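Local coordinates for GEO10716p1 (Drosophila melanogaster, PDB 7BTG), which is a phosphatase of the low molecular weight protein tyrosine phosphatase family that probably removes phosphate from phosphorylated arginine, at residues 85-88 with 89-92; 123-126 with 127-130; 137-140 with 141-145. The protein carries 1 engineered substitution. All coordinates share one frame; numbering follows the deposited sequence.

Interaction 1 of 3, residues 85-88 with 89-92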
loop_
_atom_site.group_PDB
_atom_site.type_symbol
_atom_site.label_atom_id
_atom_site.label_comp_id
_atom_site.label_asym_id
_atom_site.label_seq_id
_atom_site.Cartn_x
_atom_site.Cartn_y
_atom_site.Cartn_z
ATOM N N MET A 85 1.654 -5.108 3.241
ATOM C CA MET A 85 2.776 -5.591 2.438
ATOM C C MET A 85 3.293 -6.933 2.928
ATOM O O MET A 85 3.776 -7.741 2.117
ATOM C CB MET A 85 3.919 -4.570 2.459
ATOM C CG MET A 85 3.480 -3.192 2.074
ATOM S SD MET A 85 3.002 -3.117 0.296
ATOM C CE MET A 85 1.797 -1.798 0.390
ATOM N N ASP A 86 3.144 -7.174 4.234
ATOM C CA ASP A 86 3.757 -8.215 5.052
ATOM C C ASP A 86 2.686 -9.029 5.753
ATOM O O ASP A 86 1.608 -8.521 6.078
ATOM C CB ASP A 86 4.616 -7.621 6.202
ATOM C CG ASP A 86 5.962 -7.276 5.771
ATOM O OD1 ASP A 86 6.466 -8.036 4.917
ATOM O OD2 ASP A 86 6.504 -6.264 6.259
ATOM N N ASN A 87 3.042 -10.254 6.119
ATOM C CA ASN A 87 2.143 -10.969 7.006
ATOM C C ASN A 87 2.228 -10.413 8.418
ATOM O O ASN A 87 1.247 -10.465 9.167
ATOM C CB ASN A 87 2.441 -12.457 6.978
ATOM C CG ASN A 87 1.277 -13.267 7.486
ATOM O OD1 ASN A 87 1.367 -13.939 8.524
ATOM N ND2 ASN A 87 0.156 -13.185 6.777
ATOM N N SER A 88 3.370 -9.832 8.780
ATOM C CA SER A 88 3.440 -9.049 10.005
ATOM C C SER A 88 2.412 -7.923 9.996
ATOM O O SER A 88 1.609 -7.799 10.932
ATOM C CB SER A 88 4.845 -8.485 10.200
ATOM O OG SER A 88 4.818 -7.429 11.153
ATOM N N ASN A 89 2.457 -7.061 8.964
ATOM C CA ASN A 89 1.464 -5.996 8.829
ATOM C C ASN A 89 0.064 -6.573 8.911
ATOM O O ASN A 89 -0.794 -6.053 9.627
ATOM C CB ASN A 89 1.569 -5.242 7.489
ATOM C CG ASN A 89 2.956 -4.704 7.157
ATOM O OD1 ASN A 89 3.222 -4.427 5.977
ATOM N ND2 ASN A 89 3.821 -4.513 8.152
ATOM N N LEU A 90 -0.192 -7.634 8.134
ATOM C CA LEU A 90 -1.529 -8.217 8.070
ATOM C C LEU A 90 -2.024 -8.606 9.458
ATOM O O LEU A 90 -3.142 -8.259 9.844
ATOM C CB LEU A 90 -1.537 -9.436 7.141
ATOM C CG LEU A 90 -2.890 -10.060 6.801
ATOM C CD1 LEU A 90 -3.744 -9.072 6.068
ATOM C CD2 LEU A 90 -2.679 -11.331 5.931
ATOM N N LEU A 91 -1.193 -9.317 10.223
ATOM C CA LEU A 91 -1.610 -9.781 11.544
ATOM C C LEU A 91 -1.886 -8.617 12.481
ATOM O O LEU A 91 -2.842 -8.666 13.264
ATOM C CB LEU A 91 -0.555 -10.700 12.161
ATOM C CG LEU A 91 -0.401 -12.076 11.534
ATOM C CD1 LEU A 91 0.262 -13.009 12.522
ATOM C CD2 LEU A 91 -1.746 -12.606 11.113
ATOM N N GLU A 92 -1.060 -7.564 12.426
ATOM C CA GLU A 92 -1.312 -6.425 13.293
ATOM C C GLU A 92 -2.595 -5.725 12.884
ATOM O O GLU A 92 -3.347 -5.248 13.745
ATOM C CB GLU A 92 -0.137 -5.448 13.272
ATOM C CG GLU A 92 1.182 -6.068 13.719
ATOM C CD GLU A 92 2.316 -5.057 13.860
ATOM O OE1 GLU A 92 2.071 -3.841 13.764
ATOM O OE2 GLU A 92 3.454 -5.495 14.104
HETATM O O HOH W 1 4.041 -4.700 11.040
#

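Interaction 2 of 3, residues 123-126 with 127-130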
loop_
_atom_site.group_PDB
_atom_site.type_symbol
_atom_site.label_atom_id
_atom_site.label_comp_id
_atom_site.label_asym_id
_atom_site.label_seq_id
_atom_site.Cartn_x
_atom_site.Cartn_y
_atom_site.Cartn_z
ATOM N N ILE A 123 5.924 -8.565 0.040
ATOM C CA ILE A 123 6.614 -7.358 -0.381
ATOM C C ILE A 123 7.478 -6.887 0.779
ATOM O O ILE A 123 6.969 -6.334 1.754
ATOM C CB ILE A 123 5.611 -6.298 -0.838
ATOM C CG1 ILE A 123 4.668 -6.965 -1.832
ATOM C CG2 ILE A 123 6.333 -5.143 -1.461
ATOM C CD1 ILE A 123 3.852 -6.049 -2.664
ATOM N N GLU A 124 8.787 -7.106 0.673
ATOM C CA GLU A 124 9.721 -6.874 1.768
ATOM C C GLU A 124 10.038 -5.397 1.951
ATOM O O GLU A 124 10.147 -4.635 0.985
ATOM C CB GLU A 124 11.036 -7.619 1.529
ATOM C CG GLU A 124 10.887 -9.082 1.124
ATOM C CD GLU A 124 10.611 -10.000 2.306
ATOM O OE1 GLU A 124 9.800 -9.616 3.188
ATOM O OE2 GLU A 124 11.219 -11.102 2.355
ATOM N N ASP A 125 10.214 -5.005 3.218
ATOM C CA ASP A 125 10.633 -3.662 3.615
ATOM C C ASP A 125 11.996 -3.322 3.026
ATOM O O ASP A 125 12.985 -3.963 3.391
ATOM C CB ASP A 125 10.705 -3.554 5.141
ATOM C CG ASP A 125 10.914 -2.130 5.611
ATOM O OD1 ASP A 125 11.189 -1.234 4.773
ATOM O OD2 ASP A 125 10.784 -1.900 6.822
ATOM N N PRO A 126 12.099 -2.333 2.137
ATOM C CA PRO A 126 13.405 -1.952 1.578
ATOM C C PRO A 126 14.178 -0.932 2.394
ATOM O O PRO A 126 15.309 -0.621 2.019
ATOM C CB PRO A 126 13.017 -1.339 0.224
ATOM C CG PRO A 126 11.715 -0.669 0.501
ATOM C CD PRO A 126 11.000 -1.583 1.505
ATOM N N TYR A 127 13.590 -0.416 3.481
ATOM C CA TYR A 127 14.178 0.684 4.252
ATOM C C TYR A 127 15.655 0.469 4.555
ATOM O O TYR A 127 16.462 1.391 4.409
ATOM C CB TYR A 127 13.405 0.875 5.563
ATOM C CG TYR A 127 13.717 2.155 6.322
ATOM C CD1 TYR A 127 14.742 2.203 7.271
ATOM C CD2 TYR A 127 12.974 3.300 6.112
ATOM C CE1 TYR A 127 15.024 3.385 7.971
ATOM C CE2 TYR A 127 13.250 4.479 6.804
ATOM C CZ TYR A 127 14.274 4.510 7.730
ATOM O OH TYR A 127 14.525 5.683 8.396
ATOM N N PHE A 128 16.032 -0.736 4.968
ATOM C CA PHE A 128 17.375 -1.016 5.469
ATOM C C PHE A 128 18.217 -1.803 4.476
ATOM O O PHE A 128 19.312 -2.258 4.821
ATOM C CB PHE A 128 17.284 -1.798 6.776
ATOM C CG PHE A 128 16.464 -3.048 6.645
ATOM C CD1 PHE A 128 15.114 -3.040 6.960
ATOM C CD2 PHE A 128 17.031 -4.214 6.170
ATOM C CE1 PHE A 128 14.357 -4.179 6.821
ATOM C CE2 PHE A 128 16.276 -5.360 6.016
ATOM C CZ PHE A 128 14.929 -5.341 6.345
ATOM N N ILE A 129 17.715 -2.008 3.269
ATOM C CA ILE A 129 18.418 -2.771 2.251
ATOM C C ILE A 129 19.326 -1.810 1.502
ATOM O O ILE A 129 18.860 -0.795 0.968
ATOM C CB ILE A 129 17.426 -3.458 1.303
ATOM C CG1 ILE A 129 16.618 -4.507 2.065
ATOM C CG2 ILE A 129 18.163 -4.086 0.137
ATOM C CD1 ILE A 129 17.453 -5.674 2.599
ATOM N N GLN A 130 20.620 -2.112 1.478
ATOM C CA GLN A 130 21.582 -1.188 0.891
ATOM C C GLN A 130 21.386 -1.111 -0.620
ATOM O O GLN A 130 21.260 -2.135 -1.299
ATOM C CB GLN A 130 23.014 -1.606 1.229
ATOM C CG GLN A 130 24.009 -0.425 1.201
ATOM C CD GLN A 130 25.479 -0.854 1.182
ATOM O OE1 GLN A 130 25.901 -1.717 1.947
ATOM N NE2 GLN A 130 26.260 -0.248 0.293
#

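Interaction 3 of 3, residues 137-140 with 141-145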
loop_
_atom_site.group_PDB
_atom_site.type_symbol
_atom_site.label_atom_id
_atom_site.label_comp_id
_atom_site.label_asym_id
_atom_site.label_seq_id
_atom_site.Cartn_x
_atom_site.Cartn_y
_atom_site.Cartn_z
ATOM N N ALA A 137 12.685 -4.330 -6.574
ATOM C CA ALA A 137 11.805 -5.481 -6.411
ATOM C C ALA A 137 10.434 -5.064 -5.880
ATOM O O ALA A 137 9.397 -5.519 -6.383
ATOM C CB ALA A 137 12.449 -6.505 -5.478
ATOM N N ALA A 138 10.407 -4.195 -4.865
ATOM C CA ALA A 138 9.127 -3.797 -4.285
ATOM C C ALA A 138 8.279 -3.048 -5.298
ATOM O O ALA A 138 7.059 -3.245 -5.371
ATOM C CB ALA A 138 9.351 -2.935 -3.037
ATOM N N TYR A 139 8.904 -2.166 -6.075
ATOM C CA TYR A 139 8.155 -1.430 -7.078
ATOM C C TYR A 139 7.487 -2.385 -8.055
ATOM O O TYR A 139 6.308 -2.218 -8.383
ATOM C CB TYR A 139 9.080 -0.460 -7.810
ATOM C CG TYR A 139 8.401 0.230 -8.969
ATOM C CD1 TYR A 139 8.390 -0.345 -10.236
ATOM C CD2 TYR A 139 7.771 1.450 -8.801
ATOM C CE1 TYR A 139 7.767 0.269 -11.287
ATOM C CE2 TYR A 139 7.142 2.070 -9.857
ATOM C CZ TYR A 139 7.144 1.474 -11.094
ATOM O OH TYR A 139 6.521 2.079 -12.160
ATOM N N LEU A 140 8.228 -3.396 -8.520
ATOM C CA LEU A 140 7.685 -4.341 -9.494
ATOM C C LEU A 140 6.574 -5.187 -8.882
ATOM O O LEU A 140 5.516 -5.362 -9.499
ATOM C CB LEU A 140 8.803 -5.231 -10.051
ATOM C CG LEU A 140 9.890 -4.537 -10.900
ATOM C CD1 LEU A 140 11.149 -5.406 -11.032
ATOM C CD2 LEU A 140 9.383 -4.120 -12.298
ATOM N N GLN A 141 6.795 -5.714 -7.669
ATOM C CA GLN A 141 5.735 -6.444 -6.972
ATOM C C GLN A 141 4.504 -5.574 -6.767
ATOM O O GLN A 141 3.371 -6.046 -6.910
ATOM C CB GLN A 141 6.219 -6.948 -5.615
ATOM C CG GLN A 141 6.916 -8.284 -5.582
ATOM C CD GLN A 141 7.670 -8.491 -4.259
ATOM O OE1 GLN A 141 8.446 -7.640 -3.845
ATOM N NE2 GLN A 141 7.426 -9.616 -3.594
ATOM N N ILE A 142 4.702 -4.308 -6.411
ATOM C CA ILE A 142 3.560 -3.444 -6.145
ATOM C C ILE A 142 2.824 -3.132 -7.443
ATOM O O ILE A 142 1.587 -3.116 -7.489
ATOM C CB ILE A 142 4.013 -2.164 -5.413
ATOM C CG1 ILE A 142 4.455 -2.469 -3.973
ATOM C CG2 ILE A 142 2.892 -1.166 -5.374
ATOM C CD1 ILE A 142 5.314 -1.357 -3.337
ATOM N N LEU A 143 3.572 -2.891 -8.517
ATOM C CA LEU A 143 2.953 -2.581 -9.801
ATOM C C LEU A 143 2.109 -3.752 -10.305
ATOM O O LEU A 143 0.933 -3.577 -10.635
ATOM C CB LEU A 143 4.032 -2.212 -10.816
ATOM C CG LEU A 143 3.552 -1.859 -12.218
ATOM C CD1 LEU A 143 2.465 -0.800 -12.138
ATOM C CD2 LEU A 143 4.736 -1.366 -13.010
ATOM N N GLU A 144 2.679 -4.963 -10.347
ATOM C CA GLU A 144 1.882 -6.092 -10.812
ATOM C C GLU A 144 0.686 -6.311 -9.905
ATOM O O GLU A 144 -0.434 -6.532 -10.392
ATOM C CB GLU A 144 2.711 -7.373 -10.902
ATOM C CG GLU A 144 1.894 -8.553 -11.464
ATOM C CD GLU A 144 2.704 -9.840 -11.611
ATOM O OE1 GLU A 144 3.947 -9.788 -11.462
ATOM O OE2 GLU A 144 2.093 -10.906 -11.883
ATOM N N SER A 145 0.906 -6.221 -8.580
ATOM C CA SER A 145 -0.168 -6.426 -7.612
ATOM C C SER A 145 -1.325 -5.478 -7.870
ATOM O O SER A 145 -2.484 -5.900 -7.909
ATOM C CB SER A 145 0.349 -6.233 -6.177
ATOM O OG SER A 145 1.401 -7.117 -5.854
#

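Interaction 1 of 3, residues 85-88 with 89-92
The side-chain amide of Asn89 reaches back over the first turn of helix 87-99 to the backbone of Met85 and Asp86. Its OD1 accepts the Met85 N-H at 3.2 Å, in the carbonyl plane and on a lone pair; Asp86 N, at 3.3 Å, adds a second, weak bond to the same OD1. The amide is set there by chi1 of -53°, which swings CG away from the carbonyl carbon and back toward the start of the helix. CB of Asp86 packs against CG of Asn89 at 3.5 Å, with carboxylate and amide planes 56° apart. That carboxylate makes no capping bond, although Asp86 holds the N-cap position; its OD2 forms a salt bridge with Arg13. At the other end of the amide, ND2 of Asn89 donates to a water that also pairs with Ser88 OG at 2.8 Å. On another side of the turn, Asn87 lays ND2 against CD2 of Leu90 at 3.5 Å. Met85 bends its thioether away, toward Phe5 and Ala17. Asparagine suits its place because one amide both accepts and donates: OD1 ties down the peptide groups between strand 81-84 and the helix, while one N-H of ND2 goes to the shared water.

Interaction 2 of 3, residues 123-126 with 127-130
The Asp-Pro-Tyr loop of the low molecular weight phosphatases, between strand 107-110 and helix 133-154, is shaped here by an Asx turn followed by a type I beta turn. In the Asx turn, Asp125 OD1 accepts the Tyr127 N-H at 2.8 Å. The bond is fairly straight, 164° at the hydrogen, but the donor meets the oxygen from above the carboxylate plane. CG of Asp125 stands anti to its own nitrogen (chi1 -171°), which carries the carboxylate forward along the chain to lie beside the Tyr127 side chain, with OD1 3.2 Å from Tyr127 CB. Pro126 is the middle residue of the Asx turn, where its ring-restrained phi suits the bend; its ring packs on Phe135 and Cys12. Its carbonyl then opens the beta turn, which runs to Ile129 and is closed by Ile129 N donating to Pro126 O at 3.0 Å. Phe128 takes the crowded position, CG between N and carbonyl carbon (chi1 55°), and this folds the ring back until CE1 is 3.7 Å from Asp125 O. CG1 of Ile129 comes to 3.9 Å from that same oxygen. The Tyr127 ring leads away from 123-126, touching Cys12 and Gln50, and its OH bonds to Asn44 ND2; Arg52 binds Ile129 O. By family resemblance Asp125 is probably the general acid of catalysis, and its side chain lies about 3 Å from a bound phosphate ion. The Asx bond restrains the carboxylate through a main-chain N-H, so the loop's own backbone would help position this side chain at the pocket.

Interaction 3 of 3, residues 137-140 with 141-145
Ile142 presses on the carbonyl of Ala138 one turn earlier in helix 133-154, and this buried flank is the tight part of the contact. Its CG1 lies 3.1 Å from Ala138 O, while Ile142 N donates to that oxygen at 2.8 Å; CD1 then reaches along the helix to within 4.3 Å of Ala138 CB. The small methyl of alanine and the branched isoleucine are both apolar and buried, and Ile142 packs on Ala17 and Ile20 of helix 13-27. Next to it, Tyr139 and Leu143 lie side by side and point the same way. Both side chains leave the helix with CG anti to the backbone nitrogen (Tyr139 chi1 174°), an arrangement that brings Leu143 CD2 to 3.9 Å from Tyr139 CE1. The aromatic ring suits a place where it can stack with His60 and still touch Ile20 and Leu143.

The opposite character belongs to Ala137 and Leu140, which are exposed. Across the contact they give mainly carbonyls: Ala137 O receives Gln141 N at 2.9 Å, and Leu140 O receives Glu144 N at 3.0 Å in an essentially straight bond (179°). Gln141 stretches its chain from this side to the loop, where NE2 donates to the carbonyls of Asp120 and Ile122. Glu144 OE2 forms salt bridges with Arg148, one turn on in the same helix, and with Arg117 of the loop. Ser145 N bonds to Gln141 O at 3.0 Å, continuing the helical pattern. The chemistry thus divides by face: dispersion contacts settle the helix against helix 13-27, while Gln141 NE2 and the partnership of Glu144 with Arg117 tie it to the loop after strand 107-110, the two arginines probably favouring a charged Glu144.

Interaction 2 touches both of the others through Ile123. Toward interaction 1, Ile123 N is 3.1 Å from Met85 O, probably a hydrogen bond; toward interaction 3, Ile123 CD1 packs 3.9 Å from Ile142 CG1. Interactions 1 and 3 themselves do not touch: their nearest atoms are about 5 Å apart and their centres about 17 Å. Arg13 joins the first two, forming a salt bridge with Asp86 and donating to Ile123 O. A bound phosphate ion marks the probable active site, about 3 Å from the side chain of Asp125 and about 6 Å from that of Met85, whereas 137-145 packs against Ile123, whose CG2 is also 4.1 Å from Ala138 CB.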